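Local structure of S-adenosylmethionine:tRNA ribosyltransferase-isomerase (Thermus thermophilus, 1WDI) at residues V254-T259 with A296-F301; F301-S306 with R334-G339. The protein probably transfers and isomerises the ribose of S-adenosylmethionine onto the 7-aminomethyl group of preQ1 in tRNA, forming epoxyqueuosine on the way to queuosine. All coordinates share one frame; numbering follows the deposited sequence.

Contact 1 of 2, residues V254-T259 with A296-F301; sequences VAVGTT and ALFTNF. With CIT (citric acid), chain B.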
loop_
_atom_site.group_PDB
_atom_site.type_symbol
_atom_site.label_atom_id
_atom_site.label_comp_id
_atom_site.label_asym_id
_atom_site.label_seq_id
_atom_site.Cartn_x
_atom_site.Cartn_y
_atom_site.Cartn_z
ATOM N N VAL A 254 10.640 9.874 6.354
ATOM C CA VAL A 254 10.936 8.483 6.032
ATOM C C VAL A 254 9.677 7.740 5.619
ATOM O O VAL A 254 8.745 7.578 6.407
ATOM C CB VAL A 254 11.575 7.771 7.254
ATOM C CG1 VAL A 254 12.050 6.377 6.863
ATOM C CG2 VAL A 254 12.743 8.610 7.786
ATOM N N ALA A 255 9.655 7.281 4.375
ATOM C CA ALA A 255 8.496 6.575 3.858
ATOM C C ALA A 255 8.539 5.097 4.183
ATOM O O ALA A 255 9.572 4.444 4.038
ATOM C CB ALA A 255 8.400 6.767 2.336
ATOM N N VAL A 256 7.409 4.570 4.636
ATOM C CA VAL A 256 7.311 3.154 4.927
ATOM C C VAL A 256 6.460 2.585 3.808
ATOM O O VAL A 256 5.229 2.645 3.860
ATOM C CB VAL A 256 6.629 2.881 6.278
ATOM C CG1 VAL A 256 6.470 1.382 6.478
ATOM C CG2 VAL A 256 7.452 3.485 7.405
ATOM N N GLY A 257 7.122 2.059 2.783
ATOM C CA GLY A 257 6.407 1.489 1.662
ATOM C C GLY A 257 6.299 2.440 0.488
ATOM O O GLY A 257 6.293 3.652 0.660
ATOM N N THR A 258 6.214 1.876 -0.710
ATOM C CA THR A 258 6.109 2.655 -1.939
ATOM C C THR A 258 4.743 3.323 -2.119
ATOM O O THR A 258 4.609 4.284 -2.872
ATOM C CB THR A 258 6.392 1.771 -3.154
ATOM O OG1 THR A 258 5.531 0.627 -3.118
ATOM C CG2 THR A 258 7.840 1.309 -3.142
ATOM N N THR A 259 3.731 2.808 -1.437
ATOM C CA THR A 259 2.403 3.392 -1.524
ATOM C C THR A 259 2.501 4.776 -0.902
ATOM O O THR A 259 1.977 5.750 -1.442
ATOM C CB THR A 259 1.383 2.533 -0.770
ATOM O OG1 THR A 259 1.370 1.224 -1.350
ATOM C CG2 THR A 259 -0.017 3.136 -0.872
ATOM N N ALA A 296 14.046 9.112 2.824
ATOM C CA ALA A 296 14.536 7.760 3.084
ATOM C C ALA A 296 13.388 6.812 2.819
ATOM O O ALA A 296 12.230 7.199 2.947
ATOM C CB ALA A 296 15.018 7.628 4.538
ATOM N N LEU A 297 13.702 5.572 2.468
ATOM C CA LEU A 297 12.662 4.605 2.147
ATOM C C LEU A 297 12.850 3.231 2.770
ATOM O O LEU A 297 13.910 2.622 2.632
ATOM C CB LEU A 297 12.564 4.436 0.622
ATOM C CG LEU A 297 11.597 3.372 0.088
ATOM C CD1 LEU A 297 10.168 3.731 0.485
ATOM C CD2 LEU A 297 11.704 3.291 -1.441
ATOM N N PHE A 298 11.803 2.762 3.446
ATOM C CA PHE A 298 11.768 1.444 4.067
ATOM C C PHE A 298 10.820 0.704 3.127
ATOM O O PHE A 298 9.660 1.099 2.982
ATOM C CB PHE A 298 11.155 1.525 5.467
ATOM C CG PHE A 298 11.053 0.197 6.166
ATOM C CD1 PHE A 298 12.059 -0.230 7.033
ATOM C CD2 PHE A 298 9.957 -0.633 5.954
ATOM C CE1 PHE A 298 11.973 -1.470 7.680
ATOM C CE2 PHE A 298 9.857 -1.872 6.590
ATOM C CZ PHE A 298 10.870 -2.292 7.459
ATOM N N THR A 299 11.297 -0.357 2.487
ATOM C CA THR A 299 10.456 -1.073 1.535
ATOM C C THR A 299 10.884 -2.533 1.392
ATOM O O THR A 299 11.991 -2.909 1.785
ATOM C CB THR A 299 10.531 -0.361 0.151
ATOM O OG1 THR A 299 9.617 -0.965 -0.775
ATOM C CG2 THR A 299 11.938 -0.444 -0.403
ATOM N N ASN A 300 10.014 -3.359 0.831
ATOM C CA ASN A 300 10.355 -4.768 0.647
ATOM C C ASN A 300 11.335 -4.948 -0.504
ATOM O O ASN A 300 11.739 -3.982 -1.158
ATOM C CB ASN A 300 9.107 -5.606 0.332
ATOM C CG ASN A 300 8.111 -5.645 1.474
ATOM O OD1 ASN A 300 8.475 -5.540 2.641
ATOM N ND2 ASN A 300 6.842 -5.828 1.136
ATOM N N PHE A 301 11.717 -6.200 -0.733
ATOM C CA PHE A 301 12.590 -6.558 -1.842
ATOM C C PHE A 301 11.606 -6.935 -2.950
ATOM O O PHE A 301 10.821 -7.880 -2.811
ATOM C CB PHE A 301 13.482 -7.752 -1.480
ATOM C CG PHE A 301 14.674 -7.385 -0.628
ATOM C CD1 PHE A 301 14.625 -7.504 0.763
ATOM C CD2 PHE A 301 15.844 -6.907 -1.219
ATOM C CE1 PHE A 301 15.724 -7.152 1.552
ATOM C CE2 PHE A 301 16.950 -6.549 -0.439
ATOM C CZ PHE A 301 16.887 -6.673 0.950
HETATM C C1 CIT B . 3.869 -0.680 0.531
HETATM O O1 CIT B . 3.049 0.287 0.596
HETATM O O2 CIT B . 4.408 -1.086 1.515
HETATM C C2 CIT B . 4.087 -1.272 -0.837
HETATM C C3 CIT B . 5.118 -2.436 -0.895
HETATM O O7 CIT B . 4.723 -3.536 -0.049
HETATM C C4 CIT B . 5.282 -2.996 -2.365
HETATM C C5 CIT B . 4.005 -3.811 -2.786
HETATM O O3 CIT B . 2.880 -3.390 -3.089
HETATM O O4 CIT B . 4.313 -5.076 -2.778
HETATM C C6 CIT B . 6.601 -2.248 -0.417
HETATM O O5 CIT B . 7.331 -3.020 0.199
HETATM O O6 CIT B . 6.896 -1.074 -0.821
#

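Contact 2 of 2, residues F301-S306 with R334-G339; sequences FHLPRS and RFYSLG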
loop_
_atom_site.group_PDB
_atom_site.type_symbol
_atom_site.label_atom_id
_atom_site.label_comp_id
_atom_site.label_asym_id
_atom_site.label_seq_id
_atom_site.Cartn_x
_atom_site.Cartn_y
_atom_site.Cartn_z
ATOM N N PHE A 301 11.717 -6.200 -0.733
ATOM C CA PHE A 301 12.590 -6.558 -1.842
ATOM C C PHE A 301 11.606 -6.935 -2.950
ATOM O O PHE A 301 10.821 -7.880 -2.811
ATOM C CB PHE A 301 13.482 -7.752 -1.480
ATOM C CG PHE A 301 14.674 -7.385 -0.628
ATOM C CD1 PHE A 301 14.625 -7.504 0.763
ATOM C CD2 PHE A 301 15.844 -6.907 -1.219
ATOM C CE1 PHE A 301 15.724 -7.152 1.552
ATOM C CE2 PHE A 301 16.950 -6.549 -0.439
ATOM C CZ PHE A 301 16.887 -6.673 0.950
ATOM N N HIS A 302 11.643 -6.184 -4.040
ATOM C CA HIS A 302 10.718 -6.394 -5.148
ATOM C C HIS A 302 11.222 -7.325 -6.251
ATOM O O HIS A 302 12.426 -7.504 -6.438
ATOM C CB HIS A 302 10.342 -5.027 -5.721
ATOM C CG HIS A 302 9.970 -4.029 -4.667
ATOM N ND1 HIS A 302 8.881 -4.194 -3.838
ATOM C CD2 HIS A 302 10.570 -2.879 -4.275
ATOM C CE1 HIS A 302 8.825 -3.190 -2.982
ATOM N NE2 HIS A 302 9.839 -2.378 -3.225
ATOM N N LEU A 303 10.275 -7.910 -6.978
ATOM C CA LEU A 303 10.565 -8.845 -8.058
ATOM C C LEU A 303 11.311 -8.223 -9.228
ATOM O O LEU A 303 11.224 -7.018 -9.470
ATOM C CB LEU A 303 9.263 -9.457 -8.584
ATOM C CG LEU A 303 8.370 -10.234 -7.616
ATOM C CD1 LEU A 303 7.135 -10.718 -8.368
ATOM C CD2 LEU A 303 9.133 -11.409 -7.017
ATOM N N PRO A 304 12.050 -9.051 -9.983
ATOM C CA PRO A 304 12.818 -8.594 -11.145
ATOM C C PRO A 304 11.874 -7.954 -12.163
ATOM O O PRO A 304 10.742 -8.397 -12.316
ATOM C CB PRO A 304 13.429 -9.887 -11.690
ATOM C CG PRO A 304 13.536 -10.759 -10.483
ATOM C CD PRO A 304 12.232 -10.498 -9.772
ATOM N N ARG A 305 12.336 -6.907 -12.836
ATOM C CA ARG A 305 11.542 -6.231 -13.858
ATOM C C ARG A 305 10.221 -5.619 -13.386
ATOM O O ARG A 305 9.400 -5.205 -14.204
ATOM C CB ARG A 305 11.262 -7.202 -15.008
ATOM C CG ARG A 305 12.517 -7.696 -15.708
ATOM C CD ARG A 305 12.168 -8.567 -16.908
ATOM N NE ARG A 305 13.322 -8.777 -17.779
ATOM C CZ ARG A 305 13.242 -9.215 -19.032
ATOM N NH1 ARG A 305 12.059 -9.491 -19.567
ATOM N NH2 ARG A 305 14.345 -9.368 -19.752
ATOM N N SER A 306 10.017 -5.554 -12.075
ATOM C CA SER A 306 8.790 -4.981 -11.528
ATOM C C SER A 306 8.827 -3.453 -11.530
ATOM O O SER A 306 9.900 -2.848 -11.475
ATOM C CB SER A 306 8.591 -5.466 -10.097
ATOM O OG SER A 306 9.654 -5.011 -9.280
ATOM N N ARG A 334 15.127 -13.024 2.027
ATOM C CA ARG A 334 13.870 -13.538 1.495
ATOM C C ARG A 334 13.203 -12.367 0.767
ATOM O O ARG A 334 13.301 -11.218 1.208
ATOM C CB ARG A 334 12.987 -14.069 2.633
ATOM C CG ARG A 334 13.568 -15.304 3.339
ATOM C CD ARG A 334 12.770 -15.646 4.596
ATOM N NE ARG A 334 12.613 -14.451 5.418
ATOM C CZ ARG A 334 11.444 -13.916 5.758
ATOM N NH1 ARG A 334 10.309 -14.479 5.358
ATOM N NH2 ARG A 334 11.415 -12.793 6.468
ATOM N N PHE A 335 12.542 -12.661 -0.349
ATOM C CA PHE A 335 11.914 -11.634 -1.175
ATOM C C PHE A 335 10.390 -11.609 -1.194
ATOM O O PHE A 335 9.727 -12.536 -0.732
ATOM C CB PHE A 335 12.419 -11.761 -2.618
ATOM C CG PHE A 335 13.875 -11.425 -2.786
ATOM C CD1 PHE A 335 14.853 -12.121 -2.080
ATOM C CD2 PHE A 335 14.266 -10.399 -3.638
ATOM C CE1 PHE A 335 16.200 -11.793 -2.220
ATOM C CE2 PHE A 335 15.608 -10.063 -3.785
ATOM C CZ PHE A 335 16.579 -10.760 -3.075
ATOM N N TYR A 336 9.857 -10.519 -1.739
ATOM C CA TYR A 336 8.421 -10.309 -1.885
ATOM C C TYR A 336 7.691 -9.934 -0.598
ATOM O O TYR A 336 8.313 -9.651 0.426
ATOM C CB TYR A 336 7.765 -11.541 -2.527
ATOM C CG TYR A 336 6.558 -11.213 -3.382
ATOM C CD1 TYR A 336 6.641 -10.261 -4.400
ATOM C CD2 TYR A 336 5.338 -11.857 -3.183
ATOM C CE1 TYR A 336 5.539 -9.958 -5.199
ATOM C CE2 TYR A 336 4.228 -11.562 -3.978
ATOM C CZ TYR A 336 4.340 -10.611 -4.983
ATOM O OH TYR A 336 3.257 -10.315 -5.776
ATOM N N SER A 337 6.362 -9.941 -0.682
ATOM C CA SER A 337 5.447 -9.564 0.397
ATOM C C SER A 337 5.696 -10.069 1.810
ATOM O O SER A 337 5.516 -9.327 2.778
ATOM C CB SER A 337 4.020 -9.940 -0.007
ATOM O OG SER A 337 3.748 -9.493 -1.323
ATOM N N LEU A 338 6.077 -11.333 1.941
ATOM C CA LEU A 338 6.317 -11.900 3.263
ATOM C C LEU A 338 7.807 -11.986 3.565
ATOM O O LEU A 338 8.213 -12.553 4.582
ATOM C CB LEU A 338 5.691 -13.298 3.344
ATOM C CG LEU A 338 4.181 -13.370 3.075
ATOM C CD1 LEU A 338 3.727 -14.825 3.045
ATOM C CD2 LEU A 338 3.429 -12.595 4.148
ATOM N N GLY A 339 8.615 -11.408 2.682
ATOM C CA GLY A 339 10.056 -11.454 2.850
ATOM C C GLY A 339 10.664 -10.428 3.783
ATOM O O GLY A 339 10.021 -9.957 4.726
HETATM O O HOH W 1 10.848 -8.696 0.598
#

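Contact 1 of 2, residues V254-T259 with A296-F301
Carboxylate oxygen O6 of a bound citrate is gripped from both segments: Thr299 OG1 donates to it at 2.7 Å, and Thr258 N meets it at 3.0 Å. Thr258 OG1 lies near the same oxygen, while Thr258 CG2 packs 3.7 Å from Thr299 OG1. The grip forms at the C-terminal end of two adjacent parallel strands, 253-256 and 296-300, where Gly257 occupies the N-cap position of helix 258-266. Thr299 OG1 gets there by standing anti to its own backbone N (chi1 -175°), and it is also hydrogen-bonded to His302 NE2. The other citrate oxygens spread the grip: O5 takes the N-H of Asn300, and O1 takes the hydroxyl of Thr259, with a weak bond from Thr259 N. Amides at the helix start thus face an anion that probably came from the crystallisation liquor but may mark a binding pocket. Gly257 has a positive phi (98°), and a CB here would strike citrate O2 and its own preceding carbonyl. Behind the citrate the strands pair through Ala255 N to Ala296 O, Phe298 N to Ala255 O and Gly257 N to Phe298 O, the last 2.7 Å long. Ala255 CB and Leu297 CD1 touch on the sheet face covered by helices 258-266 and 307-316. On the other face Val256 and Phe298 run side by side, CG1 of the valine 4.1 Å from ring atom CD2.

Contact 2 of 2, residues F301-S306 with R334-G339
Phe301 and Phe335 cross obliquely, their ring planes inclined at 46° and their centroids 5.1 Å apart. The closest approach is made by the root of one side chain, Phe301 CB, which presses to 3.5 Å from Phe335 CD2. Phe301 CG, held anti to its carbonyl carbon (chi1 -79°), sits over one face of the Phe335 ring toward its rim. Helix 318-330 packs against both phenylalanines through Ala328, and Tyr333 meets the Phe301 ring as well. Beside this pair Tyr336 N donates to Phe301 O at 3.0 Å, in the plane of that carbonyl. A water bridges the segments, accepting from Phe301 N and donating to Tyr336 O at 2.7 Å. Both segments are loops, and they bracket the helices 307-316 and 318-330: residues 301-306 lead out of strand 296-300 into the first helix, and residues 334-339 lead from the second toward strand 341-344. Type I turn 336-339 reverses the second loop. The first contains type II turn 303-306, and Ser306, at the N-cap of helix 307-316, caps Leu309 N with its OG, which also donates to Leu303 O at 2.6 Å. Nearer the surface, Leu303 lies against Tyr336, its CG and both methyls on the CD1-CE1 side of the ring, with CD1 of the leucine 3.6 Å from CE1. An alanine in place of Leu303 would probably leave that side of the tyrosine without its apolar cover and the ring freer to turn. Ser337 OG lies over one face of the same ring, 3.3 Å above its plane.

Contact 1 lies in the sheet interior, every touching residue buried, whereas contact 2 runs from the buried Phe301 and Phe335 out to the exposed Tyr336. Phe301 ends one segment and begins another but packs only in contact 2, as the chain runs on from strand 296-300 into the loop. Strand hydrogen bonds, aliphatic side chains and Phe298 hold the first, with hydroxyls and amides turned to the citrate; one direct backbone bond, a bridging water and aromatic packing hold the second. They touch where Asn300 packs against Tyr336 O and Ser337 CA, and where His302, its side chain near the citrate, approaches Thr258 CG2. Residues 334-339 then lead into strand 341-344, the antiparallel neighbour of strand 296-300.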